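Local coordinates for protein putative NADPH:quinone reductase (Bacillus thuringiensis, PDB 3GMS) that probably reduces quinones with NADPH, as a putative quinone oxidoreductase of the medium-chain dehydrogenase/reductase family, at residues L85-G97 / F109-A122. Residues are numbered along the deposited sequence; the frame is centred on the assembly and turned at random. Where two conformers were deposited one is given.
Sequences LIGKRVLPLRGEG and FVVPIPDSIDDFTA
Arg89 shows how one guanidinium can pin a connecting loop to the end of a strand. Arg89 NH1 and NH2 close end-on around Ile117 O, at 2.9 Å and 2.8 Å, with that oxygen near the guanidinium plane. Arg89 NH2 also forms a salt bridge with Asp119 OD1 (3.0 Å), meeting the anti side of a carboxylate whose plane is turned 55° from the guanidinium; the other oxygen, Asp119 OD2, is hydrogen-bonded to Tyr332 OH. Ile113 CG2 lies over one guanidinium face, and a water ties NH1 to Ile113 O and Asp115 OD1. The arginine chain, nearly eclipsed at chi3 (-17°), bends to bring both nitrogens to the loop.

Beside it, Leu91 crosses Ile113 at about a right angle, CG to CD1 3.8 Å, while its CD2 reaches Ala122. On the opposite face of the sheet from Leu91, Val90 CB packs against Val110 CG1. Farther along, Arg94 lays its guanidinium flat on the Phe109 ring, CZ 3.9 Å from the centroid and the planes 17° apart, a cation-pi stack; Trp280 gives this arginine a second aromatic partner.

Behind these side chains, Leu91 and Val111 exchange paired backbone bonds, and Ile113 N donates to Arg89 O. Asp118 caps helix 119-122 through Thr121 N. Strand 89-92 lies between 71-77 and 110-112, antiparallel to both, in the GroES-like beta domain of medium-chain dehydrogenases/reductases.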
loop_
_atom_site.group_PDB
_atom_site.type_symbol
_atom_site.label_atom_id
_atom_site.label_comp_id
_atom_site.label_asym_id
_atom_site.label_seq_id
_atom_site.Cartn_x
_atom_site.Cartn_y
_atom_site.Cartn_z
ATOM N N LEU A 85 -9.812 7.088 -24.909
ATOM C CA LEU A 85 -9.349 6.294 -23.790
ATOM C C LEU A 85 -9.440 4.809 -24.087
ATOM O O LEU A 85 -8.692 4.028 -23.519
ATOM C CB LEU A 85 -10.175 6.627 -22.550
ATOM C CG LEU A 85 -9.506 6.583 -21.176
ATOM C CD1 LEU A 85 -8.263 7.465 -21.066
ATOM C CD2 LEU A 85 -10.526 6.989 -20.106
ATOM N N ILE A 86 -10.358 4.406 -24.963
ATOM C CA ILE A 86 -10.500 2.987 -25.265
ATOM C C ILE A 86 -9.192 2.419 -25.820
ATOM O O ILE A 86 -8.567 3.024 -26.682
ATOM C CB ILE A 86 -11.702 2.694 -26.204
ATOM C CG1 ILE A 86 -13.003 3.001 -25.455
ATOM C CG2 ILE A 86 -11.679 1.249 -26.657
ATOM C CD1 ILE A 86 -14.189 3.197 -26.338
ATOM N N GLY A 87 -8.764 1.270 -25.299
ATOM C CA GLY A 87 -7.505 0.693 -25.732
ATOM C C GLY A 87 -6.310 1.034 -24.863
ATOM O O GLY A 87 -5.280 0.371 -24.969
ATOM N N LYS A 88 -6.434 2.055 -24.008
ATOM C CA LYS A 88 -5.316 2.529 -23.163
ATOM C C LYS A 88 -5.134 1.611 -21.945
ATOM O O LYS A 88 -6.106 1.102 -21.440
ATOM C CB LYS A 88 -5.566 3.958 -22.667
ATOM C CG LYS A 88 -5.500 5.078 -23.738
ATOM C CD LYS A 88 -4.070 5.437 -24.134
ATOM C CE LYS A 88 -4.049 6.663 -25.065
ATOM N NZ LYS A 88 -4.916 6.437 -26.253
ATOM N N ARG A 89 -3.888 1.410 -21.496
ATOM C CA ARG A 89 -3.596 0.710 -20.234
ATOM C C ARG A 89 -3.681 1.718 -19.084
ATOM O O ARG A 89 -3.067 2.780 -19.134
ATOM C CB ARG A 89 -2.184 0.074 -20.245
ATOM C CG ARG A 89 -2.201 -1.458 -20.071
ATOM C CD ARG A 89 -0.819 -2.156 -19.893
ATOM N NE ARG A 89 0.238 -1.281 -20.324
ATOM C CZ ARG A 89 1.366 -1.104 -19.658
ATOM N NH1 ARG A 89 2.227 -0.215 -20.094
ATOM N NH2 ARG A 89 1.610 -1.787 -18.542
ATOM N N VAL A 90 -4.428 1.349 -18.045
ATOM C CA VAL A 90 -4.779 2.254 -16.959
ATOM C C VAL A 90 -4.865 1.516 -15.625
ATOM O O VAL A 90 -5.091 0.299 -15.607
ATOM C CB VAL A 90 -6.182 2.929 -17.186
ATOM C CG1 VAL A 90 -6.219 3.677 -18.545
ATOM C CG2 VAL A 90 -7.318 1.970 -17.073
ATOM N N LEU A 91 -4.731 2.267 -14.533
ATOM C CA LEU A 91 -5.166 1.740 -13.220
ATOM C C LEU A 91 -6.593 2.222 -12.940
ATOM O O LEU A 91 -6.811 3.435 -12.806
ATOM C CB LEU A 91 -4.237 2.214 -12.089
ATOM C CG LEU A 91 -2.733 2.164 -12.368
ATOM C CD1 LEU A 91 -1.966 2.750 -11.148
ATOM C CD2 LEU A 91 -2.226 0.749 -12.746
ATOM N N PRO A 92 -7.558 1.300 -12.878
ATOM C CA PRO A 92 -8.924 1.806 -12.601
ATOM C C PRO A 92 -9.233 1.869 -11.084
ATOM O O PRO A 92 -9.795 0.922 -10.512
ATOM C CB PRO A 92 -9.786 0.795 -13.311
ATOM C CG PRO A 92 -9.021 -0.521 -13.225
ATOM C CD PRO A 92 -7.555 -0.150 -13.228
ATOM N N LEU A 93 -8.829 2.950 -10.438
ATOM C CA LEU A 93 -8.782 2.983 -8.963
ATOM C C LEU A 93 -10.012 3.683 -8.402
ATOM O O LEU A 93 -10.725 4.349 -9.144
ATOM C CB LEU A 93 -7.481 3.644 -8.497
ATOM C CG LEU A 93 -6.188 3.094 -9.104
ATOM C CD1 LEU A 93 -4.942 3.870 -8.651
ATOM C CD2 LEU A 93 -6.019 1.586 -8.743
ATOM N N ARG A 94 -10.268 3.486 -7.108
ATOM C CA ARG A 94 -11.341 4.179 -6.351
ATOM C C ARG A 94 -12.714 3.939 -6.938
ATOM O O ARG A 94 -13.585 4.842 -6.926
ATOM C CB ARG A 94 -11.036 5.692 -6.260
ATOM C CG ARG A 94 -9.698 5.985 -5.625
ATOM C CD ARG A 94 -9.293 7.471 -5.585
ATOM N NE ARG A 94 -10.293 8.326 -4.926
ATOM C CZ ARG A 94 -10.126 9.636 -4.770
ATOM N NH1 ARG A 94 -8.982 10.203 -5.159
ATOM N NH2 ARG A 94 -11.091 10.371 -4.222
ATOM N N GLY A 95 -12.913 2.739 -7.468
ATOM C CA GLY A 95 -14.204 2.320 -8.011
ATOM C C GLY A 95 -14.486 0.945 -7.456
ATOM O O GLY A 95 -14.406 0.715 -6.229
ATOM N N GLU A 96 -14.817 0.023 -8.348
ATOM C CA GLU A 96 -15.129 -1.336 -7.936
ATOM C C GLU A 96 -13.912 -2.122 -7.486
ATOM O O GLU A 96 -12.781 -1.793 -7.827
ATOM C CB GLU A 96 -15.802 -2.107 -9.071
ATOM C CG GLU A 96 -17.138 -1.497 -9.449
ATOM C CD GLU A 96 -17.748 -2.189 -10.635
ATOM O OE1 GLU A 96 -17.003 -2.587 -11.556
ATOM O OE2 GLU A 96 -18.991 -2.324 -10.630
ATOM N N GLY A 97 -14.178 -3.213 -6.756
ATOM C CA GLY A 97 -13.117 -4.156 -6.405
ATOM C C GLY A 97 -12.389 -4.676 -7.605
ATOM O O GLY A 97 -12.982 -4.939 -8.657
ATOM N N PHE A 109 -10.642 9.046 -11.775
ATOM C CA PHE A 109 -9.670 8.291 -10.984
ATOM C C PHE A 109 -8.964 7.229 -11.804
ATOM O O PHE A 109 -8.311 6.340 -11.254
ATOM C CB PHE A 109 -10.374 7.634 -9.791
ATOM C CG PHE A 109 -11.173 8.608 -8.976
ATOM C CD1 PHE A 109 -10.599 9.821 -8.567
ATOM C CD2 PHE A 109 -12.501 8.331 -8.649
ATOM C CE1 PHE A 109 -11.346 10.766 -7.821
ATOM C CE2 PHE A 109 -13.247 9.274 -7.911
ATOM C CZ PHE A 109 -12.656 10.478 -7.505
ATOM N N VAL A 110 -9.141 7.285 -13.122
ATOM C CA VAL A 110 -8.407 6.419 -14.027
ATOM C C VAL A 110 -6.974 6.946 -14.218
ATOM O O VAL A 110 -6.764 8.079 -14.653
ATOM C CB VAL A 110 -9.168 6.303 -15.382
ATOM C CG1 VAL A 110 -8.323 5.609 -16.380
ATOM C CG2 VAL A 110 -10.499 5.543 -15.196
ATOM N N VAL A 111 -5.974 6.145 -13.873
ATOM C CA VAL A 111 -4.579 6.558 -14.019
ATOM C C VAL A 111 -3.935 5.960 -15.269
ATOM O O VAL A 111 -3.711 4.748 -15.337
ATOM C CB VAL A 111 -3.722 6.119 -12.768
ATOM C CG1 VAL A 111 -2.296 6.567 -12.908
ATOM C CG2 VAL A 111 -4.357 6.632 -11.442
ATOM N N PRO A 112 -3.593 6.810 -16.259
ATOM C CA PRO A 112 -2.926 6.323 -17.473
ATOM C C PRO A 112 -1.555 5.768 -17.155
ATOM O O PRO A 112 -0.841 6.364 -16.369
ATOM C CB PRO A 112 -2.756 7.611 -18.314
ATOM C CG PRO A 112 -3.823 8.541 -17.810
ATOM C CD PRO A 112 -3.844 8.271 -16.305
ATOM N N ILE A 113 -1.190 4.639 -17.774
ATOM C CA ILE A 113 0.128 4.038 -17.594
ATOM C C ILE A 113 0.896 4.069 -18.937
ATOM O O ILE A 113 0.352 3.668 -19.950
ATOM C CB ILE A 113 0.013 2.582 -17.120
ATOM C CG1 ILE A 113 -0.665 2.566 -15.738
ATOM C CG2 ILE A 113 1.405 1.935 -17.066
ATOM C CD1 ILE A 113 0.192 3.134 -14.571
ATOM N N PRO A 114 2.131 4.572 -18.932
ATOM C CA PRO A 114 2.912 4.677 -20.191
ATOM C C PRO A 114 3.451 3.318 -20.631
ATOM O O PRO A 114 3.580 2.412 -19.812
ATOM C CB PRO A 114 4.054 5.628 -19.807
ATOM C CG PRO A 114 4.268 5.400 -18.365
ATOM C CD PRO A 114 2.886 5.097 -17.779
ATOM N N ASP A 115 3.749 3.175 -21.925
ATOM C CA ASP A 115 4.234 1.911 -22.484
ATOM C C ASP A 115 5.533 1.413 -21.823
ATOM O O ASP A 115 5.801 0.205 -21.778
ATOM C CB ASP A 115 4.441 2.055 -23.999
ATOM C CG ASP A 115 3.143 2.315 -24.745
ATOM O OD1 ASP A 115 2.045 2.159 -24.172
ATOM O OD2 ASP A 115 3.226 2.692 -25.930
ATOM N N SER A 116 6.298 2.363 -21.312
ATOM C CA SER A 116 7.548 2.136 -20.579
ATOM C C SER A 116 7.432 1.235 -19.345
ATOM O O SER A 116 8.414 0.633 -18.915
ATOM C CB SER A 116 8.078 3.493 -20.118
ATOM O OG SER A 116 9.467 3.451 -19.904
ATOM N N ILE A 117 6.243 1.181 -18.751
ATOM C CA ILE A 117 6.060 0.489 -17.463
ATOM C C ILE A 117 5.339 -0.849 -17.635
ATOM O O ILE A 117 4.254 -0.891 -18.195
ATOM C CB ILE A 117 5.329 1.413 -16.466
ATOM C CG1 ILE A 117 6.218 2.651 -16.198
ATOM C CG2 ILE A 117 4.871 0.625 -15.210
ATOM C CD1 ILE A 117 5.793 3.519 -15.066
ATOM N N ASP A 118 5.959 -1.934 -17.207
ATOM C CA ASP A 118 5.351 -3.272 -17.402
ATOM C C ASP A 118 4.120 -3.442 -16.484
ATOM O O ASP A 118 3.947 -2.677 -15.521
ATOM C CB ASP A 118 6.364 -4.393 -17.139
ATOM C CG ASP A 118 6.713 -4.518 -15.661
ATOM O OD1 ASP A 118 5.980 -5.223 -14.913
ATOM O OD2 ASP A 118 7.717 -3.940 -15.237
ATOM N N ASP A 119 3.255 -4.406 -16.810
ATOM C CA ASP A 119 2.000 -4.635 -16.055
ATOM C C ASP A 119 2.243 -4.911 -14.557
ATOM O O ASP A 119 1.460 -4.491 -13.707
ATOM C CB ASP A 119 1.247 -5.867 -16.578
ATOM C CG ASP A 119 0.793 -5.731 -18.016
ATOM O OD1 ASP A 119 0.625 -4.603 -18.531
ATOM O OD2 ASP A 119 0.613 -6.779 -18.639
ATOM N N PHE A 120 3.301 -5.645 -14.225
ATOM C CA PHE A 120 3.492 -6.030 -12.820
ATOM C C PHE A 120 4.002 -4.888 -11.944
ATOM O O PHE A 120 3.605 -4.718 -10.783
ATOM C CB PHE A 120 4.370 -7.277 -12.723
ATOM C CG PHE A 120 3.706 -8.481 -13.284
ATOM C CD1 PHE A 120 2.968 -9.340 -12.452
ATOM C CD2 PHE A 120 3.782 -8.745 -14.672
ATOM C CE1 PHE A 120 2.315 -10.478 -12.990
ATOM C CE2 PHE A 120 3.156 -9.882 -15.215
ATOM C CZ PHE A 120 2.416 -10.759 -14.367
ATOM N N THR A 121 4.805 -4.026 -12.555
ATOM C CA THR A 121 5.200 -2.787 -11.905
ATOM C C THR A 121 3.976 -1.889 -11.767
ATOM O O THR A 121 3.714 -1.347 -10.689
ATOM C CB THR A 121 6.337 -2.123 -12.730
ATOM O OG1 THR A 121 7.450 -3.014 -12.729
ATOM C CG2 THR A 121 6.746 -0.783 -12.089
ATOM N N ALA A 122 3.216 -1.700 -12.864
ATOM C CA ALA A 122 2.031 -0.865 -12.812
ATOM C C ALA A 122 1.013 -1.330 -11.764
ATOM O O ALA A 122 0.390 -0.522 -11.054
ATOM C CB ALA A 122 1.353 -0.821 -14.218
HETATM O O HOH W 1 0.855 1.714 -21.812
HETATM O O HOH W 2 -2.011 4.465 -21.176
#